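Local coordinates for protein DNA-(apurinic or apyrimidinic site) lyase (PDB 6WCD) that acts as a DNA repair nuclease, incising the backbone weakly at abasic sites and degrading DNA ends in the 3' to 5' direction with metal-ion help, at residues A[239-244]-A[274-279]; A[10-15]-A[43-48]; A[75-80]-A[311-316]. One frame throughout, in Å; residues are numbered along the deposited sequence. Where two conformers were deposited one is given.

Contact 1 of 3, residues A[239-244]-A[274-279]; sequences FYDSFR and YILGNR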
loop_
_atom_site.group_PDB
_atom_site.type_symbol
_atom_site.label_atom_id
_atom_site.label_comp_id
_atom_site.label_asym_id
_atom_site.label_seq_id
_atom_site.Cartn_x
_atom_site.Cartn_y
_atom_site.Cartn_z
ATOM N N PHE A 239 -15.255 3.362 -1.224
ATOM C CA PHE A 239 -14.080 3.050 -2.045
ATOM C C PHE A 239 -14.433 2.055 -3.127
ATOM O O PHE A 239 -15.261 1.170 -2.933
ATOM C CB PHE A 239 -12.960 2.520 -1.144
ATOM C CG PHE A 239 -12.338 3.581 -0.292
ATOM C CD1 PHE A 239 -12.880 3.941 0.944
ATOM C CD2 PHE A 239 -11.282 4.294 -0.757
ATOM C CE1 PHE A 239 -12.297 5.024 1.684
ATOM C CE2 PHE A 239 -10.705 5.324 -0.027
ATOM C CZ PHE A 239 -11.250 5.711 1.176
ATOM N N TYR A 240 -13.813 2.193 -4.301
ATOM C CA TYR A 240 -13.948 1.226 -5.365
ATOM C C TYR A 240 -12.624 0.462 -5.541
ATOM O O TYR A 240 -11.540 1.047 -5.486
ATOM C CB TYR A 240 -14.259 1.887 -6.709
ATOM C CG TYR A 240 -15.636 2.419 -6.930
ATOM C CD1 TYR A 240 -16.703 2.013 -6.150
ATOM C CD2 TYR A 240 -15.879 3.294 -7.988
ATOM C CE1 TYR A 240 -17.965 2.488 -6.378
ATOM C CE2 TYR A 240 -17.145 3.768 -8.237
ATOM C CZ TYR A 240 -18.188 3.364 -7.430
ATOM O OH TYR A 240 -19.458 3.837 -7.661
ATOM N N ASP A 241 -12.762 -0.819 -5.844
ATOM C CA ASP A 241 -11.687 -1.688 -6.342
ATOM C C ASP A 241 -11.409 -1.318 -7.796
ATOM O O ASP A 241 -12.190 -1.654 -8.696
ATOM C CB ASP A 241 -12.166 -3.124 -6.200
ATOM C CG ASP A 241 -11.155 -4.173 -6.628
ATOM O OD1 ASP A 241 -10.132 -3.871 -7.268
ATOM O OD2 ASP A 241 -11.430 -5.365 -6.346
ATOM N N SER A 242 -10.344 -0.572 -8.034
ATOM C CA SER A 242 -10.203 0.039 -9.357
ATOM C C SER A 242 -10.014 -1.007 -10.433
ATOM O O SER A 242 -10.449 -0.818 -11.563
ATOM C CB SER A 242 -9.043 1.048 -9.353
ATOM O OG SER A 242 -7.739 0.465 -9.159
ATOM N N PHE A 243 -9.284 -2.084 -10.144
ATOM C CA PHE A 243 -9.132 -3.113 -11.151
ATOM C C PHE A 243 -10.488 -3.577 -11.659
ATOM O O PHE A 243 -10.685 -3.742 -12.862
ATOM C CB PHE A 243 -8.354 -4.312 -10.620
ATOM C CG PHE A 243 -8.195 -5.443 -11.619
ATOM C CD1 PHE A 243 -7.414 -5.309 -12.751
ATOM C CD2 PHE A 243 -8.827 -6.647 -11.426
ATOM C CE1 PHE A 243 -7.344 -6.310 -13.699
ATOM C CE2 PHE A 243 -8.744 -7.649 -12.323
ATOM C CZ PHE A 243 -8.003 -7.506 -13.466
ATOM N N ARG A 244 -11.454 -3.800 -10.749
ATOM C CA ARG A 244 -12.741 -4.313 -11.183
ATOM C C ARG A 244 -13.647 -3.242 -11.760
ATOM O O ARG A 244 -14.593 -3.561 -12.484
ATOM C CB ARG A 244 -13.435 -5.010 -9.998
ATOM C CG ARG A 244 -12.788 -6.302 -9.654
ATOM C CD ARG A 244 -12.839 -7.336 -10.773
ATOM N NE ARG A 244 -12.158 -8.562 -10.350
ATOM C CZ ARG A 244 -11.760 -9.522 -11.179
ATOM N NH1 ARG A 244 -11.870 -9.390 -12.486
ATOM N NH2 ARG A 244 -11.162 -10.588 -10.681
ATOM N N TYR A 274 -4.409 -4.726 -4.322
ATOM C CA TYR A 274 -5.430 -3.821 -4.758
ATOM C C TYR A 274 -4.925 -2.411 -4.877
ATOM O O TYR A 274 -3.994 -1.982 -4.195
ATOM C CB TYR A 274 -6.593 -3.787 -3.748
ATOM C CG TYR A 274 -7.301 -5.072 -3.492
ATOM C CD1 TYR A 274 -8.522 -5.312 -4.053
ATOM C CD2 TYR A 274 -6.820 -5.989 -2.594
ATOM C CE1 TYR A 274 -9.246 -6.447 -3.772
ATOM C CE2 TYR A 274 -7.505 -7.144 -2.341
ATOM C CZ TYR A 274 -8.722 -7.360 -2.896
ATOM O OH TYR A 274 -9.482 -8.479 -2.627
ATOM N N ILE A 275 -5.617 -1.641 -5.757
ATOM C CA ILE A 275 -5.559 -0.179 -5.764
ATOM C C ILE A 275 -6.984 0.294 -5.569
ATOM O O ILE A 275 -7.828 0.215 -6.476
ATOM C CB ILE A 275 -4.916 0.395 -7.042
ATOM C CG1 ILE A 275 -3.491 -0.128 -7.143
ATOM C CG2 ILE A 275 -5.007 1.910 -7.011
ATOM C CD1 ILE A 275 -2.782 0.221 -8.453
ATOM N N LEU A 276 -7.304 0.731 -4.359
ATOM C CA LEU A 276 -8.645 1.190 -4.010
ATOM C C LEU A 276 -8.647 2.701 -4.034
ATOM O O LEU A 276 -7.671 3.341 -3.656
ATOM C CB LEU A 276 -9.030 0.687 -2.602
ATOM C CG LEU A 276 -8.839 -0.798 -2.343
ATOM C CD1 LEU A 276 -9.191 -1.004 -0.869
ATOM C CD2 LEU A 276 -9.634 -1.645 -3.285
ATOM N N GLY A 277 -9.701 3.300 -4.555
ATOM C CA GLY A 277 -9.791 4.754 -4.553
ATOM C C GLY A 277 -11.189 5.168 -4.166
ATOM O O GLY A 277 -12.150 4.434 -4.366
ATOM N N ASN A 278 -11.318 6.382 -3.652
ATOM C CA ASN A 278 -12.674 6.830 -3.391
ATOM C C ASN A 278 -13.458 6.939 -4.707
ATOM O O ASN A 278 -12.874 7.159 -5.788
ATOM C CB ASN A 278 -12.684 8.151 -2.626
ATOM C CG ASN A 278 -11.926 9.248 -3.343
ATOM O OD1 ASN A 278 -10.693 9.216 -3.387
ATOM N ND2 ASN A 278 -12.651 10.251 -3.821
ATOM N N ARG A 279 -14.780 6.804 -4.610
ATOM C CA ARG A 279 -15.624 6.699 -5.802
ATOM C C ARG A 279 -15.329 7.816 -6.793
ATOM O O ARG A 279 -15.120 7.559 -7.991
ATOM C CB ARG A 279 -17.094 6.702 -5.411
ATOM C CG ARG A 279 -17.500 5.501 -4.531
ATOM C CD ARG A 279 -19.019 5.371 -4.568
ATOM N NE ARG A 279 -19.552 4.313 -3.716
ATOM C CZ ARG A 279 -20.639 3.591 -4.007
ATOM N NH1 ARG A 279 -21.297 3.772 -5.139
ATOM N NH2 ARG A 279 -21.069 2.659 -3.156
HETATM O O HOH W 1 -7.626 -2.914 -7.550
#

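Contact 2 of 3, residues A[10-15]-A[43-48]; sequences GIRATR and DEPSAI. With BU1 (1,4-butanediol), chain F.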
loop_
_atom_site.group_PDB
_atom_site.type_symbol
_atom_site.label_atom_id
_atom_site.label_comp_id
_atom_site.label_asym_id
_atom_site.label_seq_id
_atom_site.Cartn_x
_atom_site.Cartn_y
_atom_site.Cartn_z
ATOM N N GLY A 10 10.624 -8.788 0.013
ATOM C CA GLY A 10 11.994 -8.468 0.363
ATOM C C GLY A 10 12.681 -7.699 -0.785
ATOM O O GLY A 10 12.923 -8.266 -1.856
ATOM N N ILE A 11 13.036 -6.438 -0.565
ATOM C CA ILE A 11 13.747 -5.672 -1.593
ATOM C C ILE A 11 15.029 -6.360 -2.012
ATOM O O ILE A 11 15.313 -6.536 -3.200
ATOM C CB ILE A 11 14.027 -4.249 -1.118
ATOM C CG1 ILE A 11 12.735 -3.445 -1.050
ATOM C CG2 ILE A 11 15.016 -3.534 -2.042
ATOM C CD1 ILE A 11 12.900 -2.057 -0.415
ATOM N N ARG A 12 15.853 -6.747 -1.052
ATOM C CA ARG A 12 17.121 -7.415 -1.346
ATOM C C ARG A 12 16.915 -8.751 -2.058
ATOM O O ARG A 12 17.719 -9.125 -2.921
ATOM C CB ARG A 12 17.913 -7.611 -0.063
ATOM C CG ARG A 12 18.523 -6.316 0.522
ATOM C CD ARG A 12 19.619 -5.864 -0.348
ATOM N NE ARG A 12 20.384 -4.743 0.202
ATOM C CZ ARG A 12 21.564 -4.410 -0.275
ATOM N NH1 ARG A 12 22.102 -5.086 -1.292
ATOM N NH2 ARG A 12 22.279 -3.440 0.314
ATOM N N ALA A 13 15.847 -9.486 -1.707
ATOM C CA ALA A 13 15.628 -10.834 -2.224
ATOM C C ALA A 13 15.304 -10.863 -3.725
ATOM O O ALA A 13 15.397 -11.934 -4.341
ATOM C CB ALA A 13 14.508 -11.459 -1.411
ATOM N N THR A 14 14.960 -9.740 -4.325
ATOM C CA THR A 14 14.777 -9.720 -5.773
ATOM C C THR A 14 16.073 -9.955 -6.534
ATOM O O THR A 14 16.033 -10.373 -7.693
ATOM C CB THR A 14 14.192 -8.395 -6.253
ATOM O OG1 THR A 14 15.110 -7.313 -5.941
ATOM C CG2 THR A 14 12.866 -8.125 -5.628
ATOM N N ARG A 15 17.236 -9.723 -5.896
ATOM C CA ARG A 15 18.549 -9.899 -6.495
ATOM C C ARG A 15 18.744 -9.047 -7.745
ATOM O O ARG A 15 19.508 -9.413 -8.653
ATOM C CB ARG A 15 18.835 -11.377 -6.766
ATOM C CG ARG A 15 18.800 -12.235 -5.483
ATOM C CD ARG A 15 19.767 -11.696 -4.409
ATOM N NE ARG A 15 19.784 -12.524 -3.211
ATOM C CZ ARG A 15 20.592 -13.551 -3.036
ATOM N NH1 ARG A 15 21.495 -13.866 -3.965
ATOM N NH2 ARG A 15 20.501 -14.239 -1.904
ATOM N N ASP A 43 20.544 -0.356 5.656
ATOM C CA ASP A 43 20.474 -0.730 4.230
ATOM C C ASP A 43 20.188 0.486 3.371
ATOM O O ASP A 43 19.110 0.662 2.805
ATOM C CB ASP A 43 19.453 -1.840 4.011
ATOM C CG ASP A 43 19.634 -2.504 2.672
ATOM O OD1 ASP A 43 20.538 -2.019 1.935
ATOM O OD2 ASP A 43 18.863 -3.458 2.354
ATOM N N GLU A 44 21.223 1.313 3.238
ATOM C CA GLU A 44 21.107 2.541 2.467
ATOM C C GLU A 44 20.750 2.256 1.027
ATOM O O GLU A 44 19.907 2.979 0.468
ATOM C CB GLU A 44 22.412 3.321 2.576
ATOM C CG GLU A 44 22.277 4.719 2.011
ATOM C CD GLU A 44 23.620 5.437 1.971
ATOM O OE1 GLU A 44 24.603 4.825 1.507
ATOM O OE2 GLU A 44 23.691 6.604 2.409
ATOM N N PRO A 45 21.296 1.235 0.375
ATOM C CA PRO A 45 20.929 1.026 -1.046
ATOM C C PRO A 45 19.477 0.683 -1.251
ATOM O O PRO A 45 18.963 0.930 -2.339
ATOM C CB PRO A 45 21.849 -0.122 -1.475
ATOM C CG PRO A 45 23.065 0.019 -0.570
ATOM C CD PRO A 45 22.457 0.428 0.785
ATOM N N SER A 46 18.800 0.072 -0.281
ATOM C CA SER A 46 17.397 -0.256 -0.428
ATOM C C SER A 46 16.521 0.928 -0.099
ATOM O O SER A 46 15.350 0.922 -0.486
ATOM C CB SER A 46 17.059 -1.442 0.453
ATOM O OG SER A 46 17.708 -2.618 0.015
ATOM N N ALA A 47 17.014 1.906 0.616
ATOM C CA ALA A 47 16.195 3.030 1.071
ATOM C C ALA A 47 16.366 4.265 0.218
ATOM O O ALA A 47 15.383 4.990 0.008
ATOM C CB ALA A 47 16.534 3.358 2.522
ATOM N N ILE A 48 17.560 4.552 -0.270
ATOM C CA ILE A 48 17.864 5.781 -0.990
ATOM C C ILE A 48 18.228 5.397 -2.411
ATOM O O ILE A 48 19.247 4.725 -2.654
ATOM C CB ILE A 48 18.963 6.578 -0.285
ATOM C CG1 ILE A 48 18.388 7.051 1.061
ATOM C CG2 ILE A 48 19.327 7.834 -1.100
ATOM C CD1 ILE A 48 19.348 7.765 1.931
HETATM C C1 BU1 F . 18.428 -10.749 2.147
HETATM C C2 BU1 F . 18.233 -11.275 0.709
HETATM C C3 BU1 F . 17.342 -12.519 0.744
HETATM C C4 BU1 F . 17.673 -13.483 -0.400
HETATM O O5 BU1 F . 19.107 -9.503 2.214
HETATM O O6 BU1 F . 16.580 -14.343 -0.648
#

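Contact 3 of 3, residues A[75-80]-A[311-316]; sequences STTPQA and PIAANK. With BU1 (1,4-butanediol), chain D.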
loop_
_atom_site.group_PDB
_atom_site.type_symbol
_atom_site.label_atom_id
_atom_site.label_comp_id
_atom_site.label_asym_id
_atom_site.label_seq_id
_atom_site.Cartn_x
_atom_site.Cartn_y
_atom_site.Cartn_z
ATOM N N SER A 75 8.532 14.636 -9.521
ATOM C CA SER A 75 7.217 15.144 -9.931
ATOM C C SER A 75 6.160 15.010 -8.845
ATOM O O SER A 75 5.168 15.782 -8.854
ATOM C CB SER A 75 6.723 14.341 -11.152
ATOM O OG SER A 75 6.537 12.969 -10.836
ATOM N N THR A 76 6.331 14.093 -7.898
ATOM C CA THR A 76 5.305 13.779 -6.928
ATOM C C THR A 76 5.754 13.932 -5.497
ATOM O O THR A 76 5.142 13.341 -4.613
ATOM C CB THR A 76 4.777 12.354 -7.110
ATOM O OG1 THR A 76 5.890 11.456 -7.140
ATOM C CG2 THR A 76 4.031 12.259 -8.352
ATOM N N THR A 77 6.832 14.680 -5.254
ATOM C CA THR A 77 7.294 14.869 -3.888
ATOM C C THR A 77 6.110 15.266 -3.021
ATOM O O THR A 77 5.446 16.258 -3.320
ATOM C CB THR A 77 8.367 15.948 -3.861
ATOM O OG1 THR A 77 9.460 15.561 -4.739
ATOM C CG2 THR A 77 8.935 16.140 -2.476
ATOM N N PRO A 78 5.841 14.558 -1.936
ATOM C CA PRO A 78 4.655 14.811 -1.136
ATOM C C PRO A 78 4.773 16.030 -0.247
ATOM O O PRO A 78 5.850 16.377 0.263
ATOM C CB PRO A 78 4.498 13.527 -0.309
ATOM C CG PRO A 78 5.861 12.982 -0.205
ATOM C CD PRO A 78 6.530 13.307 -1.497
ATOM N N GLN A 79 3.623 16.664 -0.020
ATOM C CA GLN A 79 3.561 17.770 0.917
ATOM C C GLN A 79 3.608 17.297 2.353
ATOM O O GLN A 79 4.015 18.064 3.241
ATOM C CB GLN A 79 2.288 18.599 0.663
ATOM C CG GLN A 79 2.352 19.543 -0.562
ATOM C CD GLN A 79 2.309 18.877 -1.933
ATOM O OE1 GLN A 79 1.892 17.733 -2.082
ATOM N NE2 GLN A 79 2.718 19.627 -2.961
ATOM N N ALA A 80 3.222 16.055 2.614
ATOM C CA ALA A 80 3.187 15.512 3.948
ATOM C C ALA A 80 3.376 14.007 3.856
ATOM O O ALA A 80 3.075 13.382 2.846
ATOM C CB ALA A 80 1.875 15.831 4.659
ATOM N N PRO A 311 0.309 15.878 -10.963
ATOM C CA PRO A 311 0.789 16.175 -9.614
ATOM C C PRO A 311 1.496 17.508 -9.556
ATOM O O PRO A 311 2.077 17.988 -10.532
ATOM C CB PRO A 311 1.763 15.031 -9.361
ATOM C CG PRO A 311 2.314 14.758 -10.658
ATOM C CD PRO A 311 1.179 14.904 -11.637
ATOM N N ILE A 312 1.453 18.097 -8.366
ATOM C CA ILE A 312 2.169 19.335 -8.031
ATOM C C ILE A 312 3.151 18.930 -6.935
ATOM O O ILE A 312 2.733 18.528 -5.838
ATOM C CB ILE A 312 1.238 20.431 -7.542
ATOM C CG1 ILE A 312 0.215 20.838 -8.618
ATOM C CG2 ILE A 312 2.046 21.639 -7.137
ATOM C CD1 ILE A 312 -0.888 21.692 -8.061
ATOM N N ALA A 313 4.443 18.967 -7.243
ATOM C CA ALA A 313 5.447 18.532 -6.273
ATOM C C ALA A 313 5.628 19.560 -5.181
ATOM O O ALA A 313 5.643 20.774 -5.436
ATOM C CB ALA A 313 6.779 18.351 -6.988
ATOM N N ALA A 314 5.847 19.065 -3.971
ATOM C CA ALA A 314 6.275 19.942 -2.880
ATOM C C ALA A 314 7.687 20.435 -3.125
ATOM O O ALA A 314 8.481 19.795 -3.815
ATOM C CB ALA A 314 6.230 19.171 -1.559
ATOM N N ASN A 315 8.016 21.573 -2.491
ATOM C CA ASN A 315 9.316 22.180 -2.670
ATOM C C ASN A 315 10.387 21.532 -1.820
ATOM O O ASN A 315 11.571 21.764 -2.058
ATOM C CB ASN A 315 9.277 23.673 -2.314
ATOM C CG ASN A 315 8.093 24.391 -2.925
ATOM O OD1 ASN A 315 7.212 24.875 -2.209
ATOM N ND2 ASN A 315 8.066 24.473 -4.255
ATOM N N LYS A 316 9.997 20.737 -0.839
ATOM C CA LYS A 316 10.950 20.085 0.038
ATOM C C LYS A 316 10.325 18.770 0.433
ATOM O O LYS A 316 9.122 18.671 0.598
ATOM C CB LYS A 316 11.269 20.948 1.267
ATOM C CG LYS A 316 12.243 20.370 2.271
ATOM C CD LYS A 316 13.002 21.518 2.951
ATOM C CE LYS A 316 13.300 21.247 4.413
ATOM N NZ LYS A 316 14.278 20.146 4.604
HETATM C C1 BU1 D . 5.119 14.561 -14.509
HETATM C C2 BU1 D . 4.664 13.320 -13.730
HETATM C C3 BU1 D . 3.516 12.589 -14.427
HETATM C C4 BU1 D . 2.192 13.166 -13.950
HETATM O O5 BU1 D . 4.478 15.720 -14.034
HETATM O O6 BU1 D . 1.092 12.849 -14.775
HETATM O O HOH W 2 4.856 17.899 -10.455
HETATM O O HOH W 3 3.028 15.720 -4.792
HETATM O O HOH W 4 6.921 18.675 1.927
#

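Contact 1 of 3, residues A[239-244]-A[274-279]
F239 brings the CD2 corner of its ring up to the partner backbone, 3.6 Å from N278 N. Phenylalanine suits this spot because the ring is otherwise packed by hydrocarbon from V178, I180, A168 and L172, and it stacks with F214. Y240 and G277 form a hydrogen-bonded pair: Y240 N donates an almost straight bond to G277 O (2.8 Å), and G277 N returns one to Y240 O (3.1 Å). Glycine presents no side chain on the face of the sheet where the tyrosine stands. R279 covers one face of that ring instead, its chain extended from CG to NE and crossing the tyrosine at about a right angle. R279 CG lies 3.8 Å from the Y240 ring centroid in a CH-pi contact, while the guanidinium is turned 45° from the ring. The R279 NH1 bond to Y240 OH is weak; firmer partners are G237 O for R279 NE and E283 for the phenol. Residues 239-241 form a short antiparallel strand alongside strand 269-278, in the DNase I-like catalytic domain, the part of the protein in this chain. D241 opposes L276 in a non-hydrogen-bonded pair, L276 CD2 reaching within 3.7 Å of D241 CA. Its CG is anti to the backbone N (chi1 -178°), beside the carbonyl carbon. D241 OD2 stands at the Y274 ring edge, 3.5 Å from Y274 CE1, and makes a salt bridge with R271. A water donates to D241 OD1 and accepts from F243 N and I275 N. D241 is the N-cap of the helix that S242 begins. Serine's short side chain lets S242 OG (2.7 Å) join S242 N (3.1 Å) in donating to I275 O, gripping one buried carbonyl twice.

Contact 2 of 3, residues A[10-15]-A[43-48]
R12 and D43 meet tip to tip in a side-on salt bridge, the arginine using NE and one terminal nitrogen. R12 NE donates to D43 OD2 at 2.9 Å and R12 NH2 to D43 OD1 at 2.8 Å, each carboxylate oxygen being met on its syn side. The two planes are only 19° apart, so the groups are close to coplanar. The bridge ties segment 10-15, which comes just after the magnesium ligand N9 in the loop that follows strand 2-7 of this DNase I-like fold, to the N-cap residue of helix 44-47. The short carboxylate of an aspartate suits an N-cap, and here it reaches both R12 and, across the first turn, S46 OG. Two further direct contacts flank the bridge: I11 CG2 packs 3.8 Å from S46 CB, and P45 CG sits 3.7 Å from R12 NH2. The next shell fixes the carboxylate: S46 OG donates to D43 OD2 at 2.7 Å from above its plane, giving that oxygen two donors. The arginine chain bends at chi2 (-70°), which turns CD out of an extended course. Further out, a butanediol molecule touches the loop, its O5 3.2 Å from R12 CB and its other end near A13 and R15. The loop also holds its own curve, where T14 OG1 donates to I11 O at 2.9 Å, nearly along the C=O axis.

Contact 3 of 3, residues A[75-80]-A[311-316]
Q79 reaches across to the partner segment past A314, whose methyl packs against its stem. From Q79 CB, 4.6 Å from A314 CB, the chain passes to CG, 4.0 Å from that same methyl, and then bends at chi2 (72°) to carry CD to its flank. At the tip the amide divides its work: OE1 accepts from R125 N, while NE2 donates a nearly straight bond to I312 O at 3.1 Å, which it approaches from above the carbonyl plane. An alanine here would probably leave R125 N without this acceptor, I312 O with one donor fewer, and a gap beside A314 CB. Q79 and A80 both face Q123 in a classic beta bulge. Strands 80-83 and 310-312 both pair with strand 119-127, one after the other along it, and the segments meet where one gives way to the other. Between the segments, A314 N donates to T77 O at 2.9 Å, and a water donates to both T77 O and I312 O. A314 is small enough for its CB to lie 3.4 Å from P78 O. Farther back, the P311 ring packs against T76, with P311 CB 3.7 Å from T76 CG2. A second water links S75 O to P311 O. A butanediol, hydrogen-bonded to M1 and Q310, sets its C2 3.5 Å from S75 CB.

Contact 1 is the buried one, and joins two adjacent strands by regular backbone pairing, with aromatic and hydrocarbon packing around it. Contacts 2 and 3 are only partly buried, and each ties a loop to another part of the chain. Contacts 1 and 3 both reach the same mixed sheet, but contact 3 pairs less regularly, with waters between its carbonyls. Contact 2 differs in chemistry: a salt bridge carries it, near the surface, in the loop that also holds the magnesium ligand N9. Contacts 1 and 2 lie on opposite sides of the chain's centre, their own centres about 29 Å apart.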